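Local coordinates for malonyl CoA-acyl carrier protein transacylase (Bartonella henselae, PDB 3QAT) that probably transfers the malonyl group from malonyl-CoA to acyl carrier protein, the step that supplies malonyl units for fatty acid biosynthesis, at residues L69-M80 / L278-V286; L144-I155 / V186-A194. All coordinates share one frame; numbering follows the deposited sequence.

Interaction 1: residues L69-M80 / L278-V286; sequences LMAVSMAVIRVM and LFEIGSGKV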
ATOM      1  N   LEU A  69       6.583  -7.089  -0.178  1.00  5.52           N
ATOM      2  CA  LEU A  69       5.547  -6.802   0.823  1.00  4.97           C
ATOM      3  C   LEU A  69       4.284  -7.597   0.526  1.00  5.92           C
ATOM      4  O   LEU A  69       3.619  -8.088   1.462  1.00  6.35           O
ATOM      5  CB  LEU A  69       5.244  -5.293   0.892  1.00  5.78           C
ATOM      6  CG  LEU A  69       6.271  -4.536   1.772  1.00  4.13           C
ATOM      7  CD1 LEU A  69       6.202  -3.025   1.505  1.00  6.95           C
ATOM      8  CD2 LEU A  69       6.007  -4.829   3.254  1.00  4.86           C
ATOM      9  N   MET A  70       3.932  -7.720  -0.764  1.00  5.12           N
ATOM     10  CA  MET A  70       2.765  -8.512  -1.129  1.00  5.85           C
ATOM     11  C   MET A  70       2.974  -9.972  -0.702  1.00  6.10           C
ATOM     12  O   MET A  70       2.061 -10.588  -0.154  1.00  6.89           O
ATOM     13  CB  MET A  70       2.494  -8.406  -2.642  1.00  6.66           C
ATOM     14  CG  MET A  70       1.278  -9.219  -3.164  1.00  6.58           C
ATOM     15  SD  MET A  70       1.721 -10.958  -3.498  1.00  7.51           S
ATOM     16  CE  MET A  70       2.933 -10.778  -4.805  1.00  7.34           C
ATOM     17  N   ALA A  71       4.185 -10.499  -0.907  1.00  5.94           N
ATOM     18  CA  ALA A  71       4.468 -11.912  -0.537  1.00  5.60           C
ATOM     19  C   ALA A  71       4.234 -12.114   0.968  1.00  6.42           C
ATOM     20  O   ALA A  71       3.628 -13.098   1.362  1.00  6.92           O
ATOM     21  CB  ALA A  71       5.897 -12.287  -0.889  1.00  6.36           C
ATOM     22  N   VAL A  72       4.725 -11.192   1.798  1.00  6.26           N
ATOM     23  CA  VAL A  72       4.526 -11.336   3.240  1.00  7.11           C
ATOM     24  C   VAL A  72       3.029 -11.332   3.554  1.00  7.33           C
ATOM     25  O   VAL A  72       2.552 -12.183   4.310  1.00  7.03           O
ATOM     26  CB  VAL A  72       5.241 -10.234   4.021  1.00  7.53           C
ATOM     27  CG1 VAL A  72       4.935 -10.345   5.533  1.00  9.42           C
ATOM     28  CG2 VAL A  72       6.753 -10.326   3.760  1.00  8.78           C
ATOM     29  N   SER A  73       2.280 -10.396   2.967  1.00  6.63           N
ATOM     30  CA  SER A  73       0.839 -10.341   3.205  1.00  6.72           C
ATOM     31  C   SER A  73       0.139 -11.632   2.776  1.00  7.08           C
ATOM     32  O   SER A  73      -0.690 -12.189   3.514  1.00  7.14           O
ATOM     33  CB  SER A  73       0.191  -9.144   2.497  1.00  6.88           C
ATOM     34  OG  SER A  73       0.508  -7.919   3.129  1.00  6.56           O
ATOM     35  N   MET A  74       0.489 -12.104   1.588  1.00  7.10           N
ATOM     36  CA  MET A  74      -0.160 -13.340   1.070  1.00  8.11           C
ATOM     37  C   MET A  74       0.254 -14.587   1.853  1.00  8.39           C
ATOM     38  O   MET A  74      -0.547 -15.505   2.010  1.00  8.95           O
ATOM     39  CB  MET A  74       0.099 -13.505  -0.432  1.00  8.44           C
ATOM     40  CG  MET A  74      -0.773 -12.561  -1.272  1.00 10.49           C
ATOM     41  SD  MET A  74      -2.566 -12.696  -0.947  1.00 11.03           S
ATOM     42  CE  MET A  74      -2.858 -14.443  -1.246  1.00 12.90           C
ATOM     43  N   ALA A  75       1.483 -14.614   2.386  1.00  8.14           N
ATOM     44  CA  ALA A  75       1.872 -15.731   3.278  1.00  9.35           C
ATOM     45  C   ALA A  75       0.941 -15.749   4.508  1.00  9.69           C
ATOM     46  O   ALA A  75       0.425 -16.810   4.890  1.00  9.62           O
ATOM     47  CB  ALA A  75       3.332 -15.591   3.730  1.00  8.77           C
ATOM     48  N   VAL A  76       0.714 -14.590   5.118  1.00  9.27           N
ATOM     49  CA  VAL A  76      -0.238 -14.513   6.239  1.00  9.50           C
ATOM     50  C   VAL A  76      -1.641 -14.987   5.819  1.00 10.13           C
ATOM     51  O   VAL A  76      -2.257 -15.808   6.535  1.00 10.39           O
ATOM     52  CB  VAL A  76      -0.297 -13.104   6.836  1.00  9.09           C
ATOM     53  CG1 VAL A  76      -1.441 -13.004   7.880  1.00  8.89           C
ATOM     54  CG2 VAL A  76       1.036 -12.756   7.467  1.00  9.92           C
ATOM     55  N   ILE A  77      -2.140 -14.515   4.671  1.00  9.50           N
ATOM     56  CA  ILE A  77      -3.472 -14.929   4.197  1.00 10.06           C
ATOM     57  C   ILE A  77      -3.541 -16.452   4.040  1.00 10.72           C
ATOM     58  O   ILE A  77      -4.523 -17.095   4.467  1.00 11.12           O
ATOM     59  CB  ILE A  77      -3.887 -14.223   2.869  1.00  9.65           C
ATOM     60  CG1 ILE A  77      -4.089 -12.701   3.072  1.00 10.02           C
ATOM     61  CG2 ILE A  77      -5.158 -14.899   2.238  1.00 11.57           C
ATOM     62  CD1 ILE A  77      -5.323 -12.301   3.967  1.00 11.72           C
ATOM     63  N   ARG A  78      -2.517 -17.031   3.406  1.00 10.39           N
ATOM     64  CA  ARG A  78      -2.573 -18.471   3.144  1.00 11.39           C
ATOM     65  C   ARG A  78      -2.526 -19.290   4.417  1.00 12.57           C
ATOM     66  O   ARG A  78      -3.221 -20.316   4.512  1.00 13.20           O
ATOM     67  CB  ARG A  78      -1.467 -18.918   2.194  1.00 12.07           C
ATOM     68  CG  ARG A  78      -1.624 -18.326   0.835  1.00 14.02           C
ATOM     69  CD  ARG A  78      -2.551 -19.155  -0.005  1.00 17.36           C
ATOM     70  NE  ARG A  78      -2.605 -18.627  -1.369  1.00 15.49           N
ATOM     71  CZ  ARG A  78      -1.736 -18.945  -2.340  1.00 18.84           C
ATOM     72  NH1 ARG A  78      -0.707 -19.751  -2.113  1.00 20.18           N
ATOM     73  NH2 ARG A  78      -1.892 -18.433  -3.536  1.00 16.32           N
ATOM     74  N   VAL A  79      -1.712 -18.862   5.382  1.00 11.88           N
ATOM     75  CA  VAL A  79      -1.719 -19.523   6.703  1.00 13.27           C
ATOM     76  C   VAL A  79      -3.101 -19.425   7.367  1.00 13.62           C
ATOM     77  O   VAL A  79      -3.634 -20.434   7.839  1.00 14.10           O
ATOM     78  CB  VAL A  79      -0.601 -18.976   7.642  1.00 12.74           C
ATOM     79  CG1 VAL A  79      -0.742 -19.555   9.075  1.00 14.73           C
ATOM     80  CG2 VAL A  79       0.773 -19.294   7.083  1.00 12.16           C
ATOM     81  N   MET A  80      -3.702 -18.226   7.376  1.00 13.43           N
ATOM     82  CA  MET A  80      -5.046 -18.056   7.926  1.00 14.05           C
ATOM     83  C   MET A  80      -6.070 -18.963   7.238  1.00 14.35           C
ATOM     84  O   MET A  80      -6.903 -19.608   7.904  1.00 15.07           O
ATOM     85  CB  MET A  80      -5.510 -16.595   7.830  1.00 14.30           C
ATOM     86  CG  MET A  80      -4.674 -15.652   8.690  1.00 13.67           C
ATOM     87  SD  MET A  80      -5.284 -13.940   8.589  1.00 15.80           S
ATOM     88  CE  MET A  80      -6.688 -13.943   9.700  1.00 17.75           C
ATOM     89  N   LEU A 278     -10.186  -3.417  12.386  1.00 14.29           N
ATOM     90  CA  LEU A 278      -9.339  -3.291  11.196  1.00 14.00           C
ATOM     91  C   LEU A 278      -8.089  -4.111  11.409  1.00 13.46           C
ATOM     92  O   LEU A 278      -7.314  -3.812  12.329  1.00 13.83           O
ATOM     93  CB  LEU A 278      -8.917  -1.830  11.013  1.00 14.12           C
ATOM     94  CG  LEU A 278      -9.988  -0.791  10.703  1.00 18.04           C
ATOM     95  CD1 LEU A 278      -9.398   0.592  10.966  1.00 21.94           C
ATOM     96  CD2 LEU A 278     -10.418  -0.890   9.259  1.00 20.38           C
ATOM     97  N   PHE A 279      -7.879  -5.111  10.557  1.00 11.84           N
ATOM     98  CA  PHE A 279      -6.699  -5.955  10.642  1.00 10.90           C
ATOM     99  C   PHE A 279      -5.685  -5.440   9.612  1.00 10.43           C
ATOM    100  O   PHE A 279      -6.078  -5.075   8.513  1.00 11.23           O
ATOM    101  CB  PHE A 279      -7.048  -7.405  10.313  1.00 10.48           C
ATOM    102  CG  PHE A 279      -7.893  -8.076  11.345  1.00 11.99           C
ATOM    103  CD1 PHE A 279      -7.322  -8.589  12.500  1.00 15.25           C
ATOM    104  CD2 PHE A 279      -9.264  -8.193  11.147  1.00 13.61           C
ATOM    105  CE1 PHE A 279      -8.123  -9.246  13.455  1.00 17.58           C
ATOM    106  CE2 PHE A 279     -10.062  -8.824  12.080  1.00 16.62           C
ATOM    107  CZ  PHE A 279      -9.486  -9.365  13.226  1.00 16.26           C
ATOM    108  N   GLU A 280      -4.426  -5.372  10.025  1.00  8.94           N
ATOM    109  CA  GLU A 280      -3.286  -5.080   9.132  1.00  8.07           C
ATOM    110  C   GLU A 280      -2.566  -6.408   8.839  1.00  8.70           C
ATOM    111  O   GLU A 280      -1.960  -7.020   9.732  1.00  9.52           O
ATOM    112  CB  GLU A 280      -2.335  -4.079   9.817  1.00  7.53           C
ATOM    113  CG  GLU A 280      -1.104  -3.757   8.952  1.00  7.36           C
ATOM    114  CD  GLU A 280      -0.291  -2.567   9.469  1.00  7.16           C
ATOM    115  OE1 GLU A 280      -0.436  -2.207  10.680  1.00  8.40           O
ATOM    116  OE2 GLU A 280       0.450  -1.965   8.625  1.00  9.09           O
ATOM    117  N   ILE A 281      -2.630  -6.831   7.579  1.00  7.57           N
ATOM    118  CA  ILE A 281      -2.180  -8.159   7.196  1.00  8.19           C
ATOM    119  C   ILE A 281      -0.794  -8.079   6.584  1.00  7.37           C
ATOM    120  O   ILE A 281      -0.631  -7.487   5.524  1.00  7.92           O
ATOM    121  CB  ILE A 281      -3.146  -8.764   6.134  1.00  7.97           C
ATOM    122  CG1 ILE A 281      -4.609  -8.802   6.615  1.00 10.27           C
ATOM    123  CG2 ILE A 281      -2.673 -10.178   5.731  1.00  9.75           C
ATOM    124  CD1 ILE A 281      -4.825  -9.625   7.908  1.00 13.15           C
ATOM    125  N   GLY A 282       0.205  -8.664   7.233  1.00  8.48           N
ATOM    126  CA  GLY A 282       1.571  -8.688   6.683  1.00  8.88           C
ATOM    127  C   GLY A 282       2.627  -8.057   7.569  1.00  9.32           C
ATOM    128  O   GLY A 282       2.631  -8.244   8.776  1.00 10.65           O
ATOM    129  N   SER A 283       3.548  -7.309   6.953  1.00  8.55           N
ATOM    130  CA  SER A 283       4.724  -6.773   7.663  1.00  8.19           C
ATOM    131  C   SER A 283       4.440  -5.432   8.355  1.00  8.68           C
ATOM    132  O   SER A 283       3.933  -4.511   7.727  1.00  8.11           O
ATOM    133  CB  SER A 283       5.861  -6.555   6.647  1.00  8.51           C
ATOM    134  OG  SER A 283       7.047  -6.128   7.338  1.00  9.04           O
ATOM    135  N   GLY A 284       4.798  -5.333   9.636  1.00  8.83           N
ATOM    136  CA  GLY A 284       4.828  -4.040  10.336  1.00  8.98           C
ATOM    137  C   GLY A 284       3.519  -3.580  10.972  1.00  8.65           C
ATOM    138  O   GLY A 284       2.492  -4.283  10.940  1.00  9.81           O
ATOM    139  N   LYS A 285       3.582  -2.390  11.563  1.00  9.21           N
ATOM    140  CA  LYS A 285       2.423  -1.855  12.277  1.00  9.01           C
ATOM    141  C   LYS A 285       2.083  -0.453  11.800  1.00  7.68           C
ATOM    142  O   LYS A 285       1.435   0.314  12.523  1.00  7.88           O
ATOM    143  CB  LYS A 285       2.610  -1.929  13.808  1.00 11.40           C
ATOM    144  CG  LYS A 285       3.858  -1.325  14.303  1.00 15.81           C
ATOM    145  CD  LYS A 285       3.958  -1.450  15.835  1.00 19.24           C
ATOM    146  CE  LYS A 285       4.216  -2.864  16.295  1.00 23.00           C
ATOM    147  NZ  LYS A 285       4.274  -2.875  17.803  1.00 26.76           N
ATOM    148  N   VAL A 286       2.494  -0.132  10.564  1.00  6.38           N
ATOM    149  CA  VAL A 286       2.303   1.219  10.030  1.00  6.45           C
ATOM    150  C   VAL A 286       0.812   1.597   9.870  1.00  7.37           C
ATOM    151  O   VAL A 286       0.384   2.652  10.372  1.00  7.36           O
ATOM    152  CB  VAL A 286       3.040   1.418   8.689  1.00  6.63           C
ATOM    153  CG1 VAL A 286       2.752   2.828   8.127  1.00  7.33           C
ATOM    154  CG2 VAL A 286       4.543   1.229   8.913  1.00  8.14           C
TER
HETATM  155  O   HOH W   1       3.162  -7.018   4.061  1.00  5.68           O
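Ser73 of helix 69-80 meets Ile281 and Gly282 where a strand of the parallel sheet in the acyl transferase domain runs out into a loop. The helix packs against the C-terminal end of strand 278-281, with 9.2 Å between the two axes. Ile281 carries much of the apolar contact. Its CB leads toward the helix and branches there. CG2 lies anti to the backbone N (chi1 of CG1 -56°) and rests against Val76 CG1 and Ile77 CD1, 3.8 Å from each. It also rests near the backbone oxygen of Ser73. CG1 turns the other branch along the helix, and its tip CD1 comes to 4.4 Å from Met80 SD. Ile77 crosses Ile281 at about a right angle, and its other neighbours include Ala107 of helix 100-107.

Beyond the strand, Gly282 lets the chain pass close to Ser73. It has no side chain and a positive phi, and its CA comes 3.9 Å from Ser73 CA. Val72 CG1 lies 3.6 Å from Ser283 N, and Leu69 CD2 touches Ser283 CB. Ser283 OG turns elsewhere, to Ser16 O. A water accepts from Ser283 N and donates to both Leu69 O and Ser73 OG. Ser73 OG in turn donates to Ile281 O at 2.7 Å, tilted 31° from the carbonyl plane.

Interaction 2: residues L144-I155 / V186-A194; sequences LDEKDVEEICEI and VEVASQKGA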
ATOM      1  N   LEU A 144      -0.585  19.919   9.222  1.00 19.75           N
ATOM      2  CA  LEU A 144      -1.360  20.797   8.352  1.00 21.18           C
ATOM      3  C   LEU A 144      -2.499  20.031   7.695  1.00 22.57           C
ATOM      4  O   LEU A 144      -2.302  18.919   7.219  1.00 22.43           O
ATOM      5  CB  LEU A 144      -0.471  21.424   7.269  1.00 21.40           C
ATOM      6  CG  LEU A 144       0.742  22.225   7.756  1.00 21.51           C
ATOM      7  CD1 LEU A 144       1.581  22.723   6.563  1.00 20.15           C
ATOM      8  CD2 LEU A 144       0.315  23.404   8.660  1.00 22.81           C
ATOM      9  N   ASP A 145      -3.688  20.631   7.650  1.00 25.01           N
ATOM     10  CA  ASP A 145      -4.811  19.932   7.019  1.00 27.02           C
ATOM     11  C   ASP A 145      -4.688  19.973   5.498  1.00 27.51           C
ATOM     12  O   ASP A 145      -3.880  20.727   4.951  1.00 27.86           O
ATOM     13  CB  ASP A 145      -6.182  20.436   7.525  1.00 28.22           C
ATOM     14  CG  ASP A 145      -6.461  21.873   7.155  1.00 31.49           C
ATOM     15  OD1 ASP A 145      -5.921  22.378   6.145  1.00 35.27           O
ATOM     16  OD2 ASP A 145      -7.251  22.517   7.880  1.00 37.44           O
ATOM     17  N   GLU A 146      -5.487  19.148   4.837  1.00 28.21           N
ATOM     18  CA  GLU A 146      -5.467  19.007   3.393  1.00 29.02           C
ATOM     19  C   GLU A 146      -5.623  20.335   2.658  1.00 29.07           C
ATOM     20  O   GLU A 146      -4.888  20.617   1.705  1.00 28.98           O
ATOM     21  CB  GLU A 146      -6.589  18.071   3.004  1.00 30.08           C
ATOM     22  CG  GLU A 146      -6.378  17.336   1.734  1.00 32.50           C
ATOM     23  CD  GLU A 146      -7.117  16.013   1.743  1.00 35.92           C
ATOM     24  OE1 GLU A 146      -8.209  15.939   2.376  1.00 36.52           O
ATOM     25  OE2 GLU A 146      -6.605  15.056   1.111  1.00 34.70           O
ATOM     26  N   LYS A 147      -6.594  21.137   3.090  1.00 28.68           N
ATOM     27  CA  LYS A 147      -6.831  22.461   2.513  1.00 28.66           C
ATOM     28  C   LYS A 147      -5.573  23.334   2.511  1.00 27.67           C
ATOM     29  O   LYS A 147      -5.220  23.922   1.481  1.00 28.38           O
ATOM     30  CB  LYS A 147      -7.990  23.177   3.234  1.00 29.45           C
ATOM     31  N   ASP A 148      -4.898  23.400   3.658  1.00 26.37           N
ATOM     32  CA  ASP A 148      -3.693  24.209   3.809  1.00 25.12           C
ATOM     33  C   ASP A 148      -2.533  23.665   2.973  1.00 23.11           C
ATOM     34  O   ASP A 148      -1.731  24.429   2.452  1.00 22.33           O
ATOM     35  CB  ASP A 148      -3.280  24.300   5.278  1.00 26.19           C
ATOM     36  CG  ASP A 148      -4.259  25.121   6.121  1.00 28.26           C
ATOM     37  OD1 ASP A 148      -5.224  25.690   5.554  1.00 30.77           O
ATOM     38  OD2 ASP A 148      -4.062  25.174   7.353  1.00 29.96           O
ATOM     39  N   VAL A 149      -2.441  22.343   2.850  1.00 21.21           N
ATOM     40  CA  VAL A 149      -1.385  21.780   2.007  1.00 19.76           C
ATOM     41  C   VAL A 149      -1.695  22.030   0.528  1.00 20.78           C
ATOM     42  O   VAL A 149      -0.789  22.308  -0.249  1.00 19.29           O
ATOM     43  CB  VAL A 149      -1.101  20.295   2.311  1.00 18.57           C
ATOM     44  CG1 VAL A 149      -0.026  19.737   1.340  1.00 17.39           C
ATOM     45  CG2 VAL A 149      -0.661  20.138   3.749  1.00 17.07           C
ATOM     46  N   GLU A 150      -2.976  21.952   0.147  1.00 22.12           N
ATOM     47  CA  GLU A 150      -3.394  22.252  -1.233  1.00 23.72           C
ATOM     48  C   GLU A 150      -3.036  23.700  -1.596  1.00 24.06           C
ATOM     49  O   GLU A 150      -2.593  23.991  -2.712  1.00 24.77           O
ATOM     50  CB  GLU A 150      -4.898  21.938  -1.443  1.00 24.95           C
ATOM     51  CG  GLU A 150      -5.163  20.419  -1.567  1.00 27.82           C
ATOM     52  CD  GLU A 150      -6.642  20.006  -1.644  1.00 34.06           C
ATOM     53  OE1 GLU A 150      -7.539  20.797  -1.270  1.00 37.37           O
ATOM     54  OE2 GLU A 150      -6.904  18.858  -2.080  1.00 35.19           O
ATOM     55  N   GLU A 151      -3.171  24.588  -0.617  1.00 23.94           N
ATOM     56  CA  GLU A 151      -2.781  25.974  -0.786  1.00 24.52           C
ATOM     57  C   GLU A 151      -1.257  26.118  -0.977  1.00 23.29           C
ATOM     58  O   GLU A 151      -0.806  26.868  -1.844  1.00 23.24           O
ATOM     59  CB  GLU A 151      -3.292  26.798   0.391  1.00 25.53           C
ATOM     60  CG  GLU A 151      -3.367  28.288   0.101  1.00 28.66           C
ATOM     61  CD  GLU A 151      -3.383  29.119   1.371  1.00 33.27           C
ATOM     62  OE1 GLU A 151      -3.829  28.610   2.430  1.00 33.67           O
ATOM     63  OE2 GLU A 151      -2.940  30.290   1.305  1.00 37.48           O
ATOM     64  N   ILE A 152      -0.468  25.367  -0.205  1.00 21.09           N
ATOM     65  CA  ILE A 152       0.984  25.367  -0.402  1.00 19.77           C
ATOM     66  C   ILE A 152       1.337  24.880  -1.812  1.00 19.52           C
ATOM     67  O   ILE A 152       2.228  25.417  -2.453  1.00 18.63           O
ATOM     68  CB  ILE A 152       1.729  24.505   0.649  1.00 18.96           C
ATOM     69  CG1 ILE A 152       1.554  25.102   2.062  1.00 18.89           C
ATOM     70  CG2 ILE A 152       3.202  24.434   0.304  1.00 19.77           C
ATOM     71  CD1 ILE A 152       2.091  24.238   3.189  1.00 18.24           C
ATOM     72  N   CYS A 153       0.654  23.839  -2.283  1.00 19.35           N
ATOM     73  CA  CYS A 153       0.860  23.369  -3.652  1.00 20.50           C
ATOM     74  C   CYS A 153       0.664  24.492  -4.682  1.00 21.62           C
ATOM     75  O   CYS A 153       1.425  24.603  -5.653  1.00 21.92           O
ATOM     76  CB  CYS A 153      -0.077  22.205  -3.944  1.00 19.89           C
ATOM     77  SG  CYS A 153       0.383  20.699  -3.041  1.00 19.34           S
ATOM     78  N   GLU A 154      -0.357  25.312  -4.452  1.00 23.01           N
ATOM     79  CA  GLU A 154      -0.668  26.455  -5.312  1.00 25.07           C
ATOM     80  C   GLU A 154       0.395  27.553  -5.185  1.00 25.40           C
ATOM     81  O   GLU A 154       0.825  28.127  -6.190  1.00 26.70           O
ATOM     82  CB  GLU A 154      -2.067  27.001  -4.990  1.00 25.19           C
ATOM     83  N   ILE A 155       0.840  27.812  -3.958  1.00 25.15           N
ATOM     84  CA  ILE A 155       1.871  28.819  -3.684  1.00 25.35           C
ATOM     85  C   ILE A 155       3.171  28.545  -4.460  1.00 25.48           C
ATOM     86  O   ILE A 155       3.815  29.467  -4.954  1.00 26.65           O
ATOM     87  CB  ILE A 155       2.130  28.942  -2.142  1.00 25.18           C
ATOM     88  CG1 ILE A 155       0.938  29.633  -1.461  1.00 25.90           C
ATOM     89  CG2 ILE A 155       3.450  29.663  -1.837  1.00 25.51           C
ATOM     90  CD1 ILE A 155       0.872  29.467   0.051  1.00 26.72           C
ATOM     91  N   VAL A 186       8.253  22.380   1.406  1.00 12.55           N
ATOM     92  CA  VAL A 186       8.741  22.064   2.758  1.00 12.62           C
ATOM     93  C   VAL A 186       9.045  23.347   3.555  1.00 13.20           C
ATOM     94  O   VAL A 186       8.638  23.466   4.719  1.00 13.36           O
ATOM     95  CB  VAL A 186       9.949  21.061   2.737  1.00 12.53           C
ATOM     96  CG1 VAL A 186      10.580  20.924   4.108  1.00 14.44           C
ATOM     97  CG2 VAL A 186       9.474  19.676   2.279  1.00 13.43           C
ATOM     98  N   GLU A 187       9.746  24.292   2.924  1.00 13.83           N
ATOM     99  CA  GLU A 187      10.043  25.590   3.558  1.00 15.14           C
ATOM    100  C   GLU A 187       8.750  26.276   3.992  1.00 15.08           C
ATOM    101  O   GLU A 187       8.640  26.714   5.151  1.00 16.18           O
ATOM    102  CB  GLU A 187      10.829  26.486   2.599  1.00 16.63           C
ATOM    103  CG  GLU A 187      12.212  25.947   2.280  1.00 20.10           C
ATOM    104  CD  GLU A 187      12.864  26.639   1.086  1.00 26.84           C
ATOM    105  OE1 GLU A 187      12.229  27.520   0.460  1.00 28.02           O
ATOM    106  OE2 GLU A 187      14.024  26.287   0.762  1.00 30.06           O
ATOM    107  N   VAL A 188       7.766  26.319   3.088  1.00 14.62           N
ATOM    108  CA  VAL A 188       6.485  26.965   3.380  1.00 14.54           C
ATOM    109  C   VAL A 188       5.729  26.242   4.500  1.00 14.17           C
ATOM    110  O   VAL A 188       5.208  26.858   5.432  1.00 13.96           O
ATOM    111  CB  VAL A 188       5.607  27.111   2.126  1.00 14.73           C
ATOM    112  CG1 VAL A 188       4.275  27.772   2.488  1.00 15.52           C
ATOM    113  CG2 VAL A 188       6.331  27.957   1.057  1.00 15.64           C
ATOM    114  N   ALA A 189       5.698  24.910   4.441  1.00 14.13           N
ATOM    115  CA  ALA A 189       5.042  24.145   5.501  1.00 14.20           C
ATOM    116  C   ALA A 189       5.632  24.419   6.879  1.00 14.54           C
ATOM    117  O   ALA A 189       4.891  24.560   7.872  1.00 14.52           O
ATOM    118  CB  ALA A 189       5.118  22.651   5.191  1.00 13.71           C
ATOM    119  N   SER A 190       6.969  24.474   6.944  1.00 15.13           N
ATOM    120  CA  SER A 190       7.696  24.781   8.172  0.70 15.51           C
ATOM    121  C   SER A 190       7.340  26.185   8.675  1.00 15.85           C
ATOM    122  O   SER A 190       7.097  26.388   9.865  1.00 15.74           O
ATOM    123  CB  SER A 190       9.202  24.697   7.908  0.70 16.42           C
ATOM    124  OG  SER A 190       9.930  24.864   9.106  0.70 18.04           O
ATOM    125  N   GLN A 191       7.312  27.146   7.756  1.00 15.79           N
ATOM    126  CA  GLN A 191       6.955  28.539   8.096  1.00 16.76           C
ATOM    127  C   GLN A 191       5.540  28.607   8.653  1.00 17.67           C
ATOM    128  O   GLN A 191       5.277  29.293   9.641  1.00 17.45           O
ATOM    129  CB  GLN A 191       7.103  29.451   6.866  1.00 16.32           C
ATOM    130  CG  GLN A 191       6.510  30.873   7.057  1.00 17.89           C
ATOM    131  CD  GLN A 191       5.079  30.980   6.569  1.00 17.51           C
ATOM    132  OE1 GLN A 191       4.155  31.275   7.353  1.00 19.72           O
ATOM    133  NE2 GLN A 191       4.878  30.757   5.281  1.00 16.48           N
ATOM    134  N   LYS A 192       4.627  27.862   8.040  1.00 17.00           N
ATOM    135  CA  LYS A 192       3.235  27.827   8.516  1.00 17.48           C
ATOM    136  C   LYS A 192       3.008  27.075   9.817  1.00 17.10           C
ATOM    137  O   LYS A 192       1.887  27.058  10.327  1.00 18.27           O
ATOM    138  CB  LYS A 192       2.322  27.244   7.438  1.00 17.61           C
ATOM    139  CG  LYS A 192       2.172  28.147   6.242  1.00 19.06           C
ATOM    140  CD  LYS A 192       1.123  27.583   5.271  1.00 21.54           C
ATOM    141  CE  LYS A 192       0.885  28.515   4.103  1.00 23.69           C
ATOM    142  NZ  LYS A 192       0.070  29.721   4.458  1.00 28.05           N
ATOM    143  N   GLY A 193       4.053  26.461  10.350  1.00 15.98           N
ATOM    144  CA  GLY A 193       3.993  25.829  11.667  1.00 16.32           C
ATOM    145  C   GLY A 193       3.743  24.335  11.654  1.00 16.05           C
ATOM    146  O   GLY A 193       3.305  23.773  12.658  1.00 16.55           O
ATOM    147  N   ALA A 194       4.040  23.678  10.536  1.00 16.39           N
ATOM    148  CA  ALA A 194       3.935  22.222  10.523  1.00 16.22           C
ATOM    149  C   ALA A 194       4.737  21.654  11.679  1.00 17.29           C
ATOM    150  O   ALA A 194       5.836  22.152  11.971  1.00 18.33           O
ATOM    151  CB  ALA A 194       4.441  21.659   9.213  1.00 15.30           C
TER
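In Ile152, CG1 stands anti to the carbonyl carbon (chi1 -65°) and the chain then extends to CD1, which brings this tip onto the backbone of Ala189. In Val188, CG1 is anti to the backbone N (chi1 179°) and faces the same isoleucine. The two side chains slide past each other in opposite directions. Ile152 CG1 lies 3.8 Å from Val188 CG1, while its CD1 reaches 3.7 Å from Ala189 CA.

Leu144, just before helix 146-155, packs beside this pair. Its CD1 lies 3.8 Å from Ala189 CB, and its CG lies 4.0 Å from Ala194 CB. Ala189 CB is therefore shared by Leu144 and Ile152. Its inner neighbours include Leu141 and Ala197 of the sheet.

Lys192 covers the outer side with its aliphatic chain. CD and CE run along Ile152, and CE meets the tip of Ile155. A bend at chi4 then turns the amine aside. NZ ends 4.4 Å from Glu151 OE2, too far for a salt bridge, although the opposite charges probably attract weakly.

One end of each helix is capped locally. Asp145 is the N-cap of helix 146-155, and its OD1 accepts from Asp148 N at 2.9 Å. Gly193, with positive phi, closes the other helix in a Schellman motif. The helices cross at 136° over one face of the mixed sheet, the two-helix layer of an alpha/beta sandwich, consistent with the ferredoxin-like small subdomain of malonyltransferases.

From the N terminus, the chain lays down strand 6-11 and four helices before helix 62-82, which supplies 69-80. It then forms strand 93-96 and helices 100-107 and 113-129 before crossing to the mixed sheet. There, interaction 2 closes a short loop. Only 30 residues, including strands 162-169 and 172-176, separate 144-155 from 186-194. The chain later returns to the parallel sheet. There interaction 1 ties the end of strand 275-281 to helix 62-82 and closes a much longer loop of 197 residues, with interaction 2 nested within it. Interaction 2 pairs two helices on the mixed sheet. The contacts lie on opposite sides of the chain's centre, with centres 34 Å apart, and do not touch.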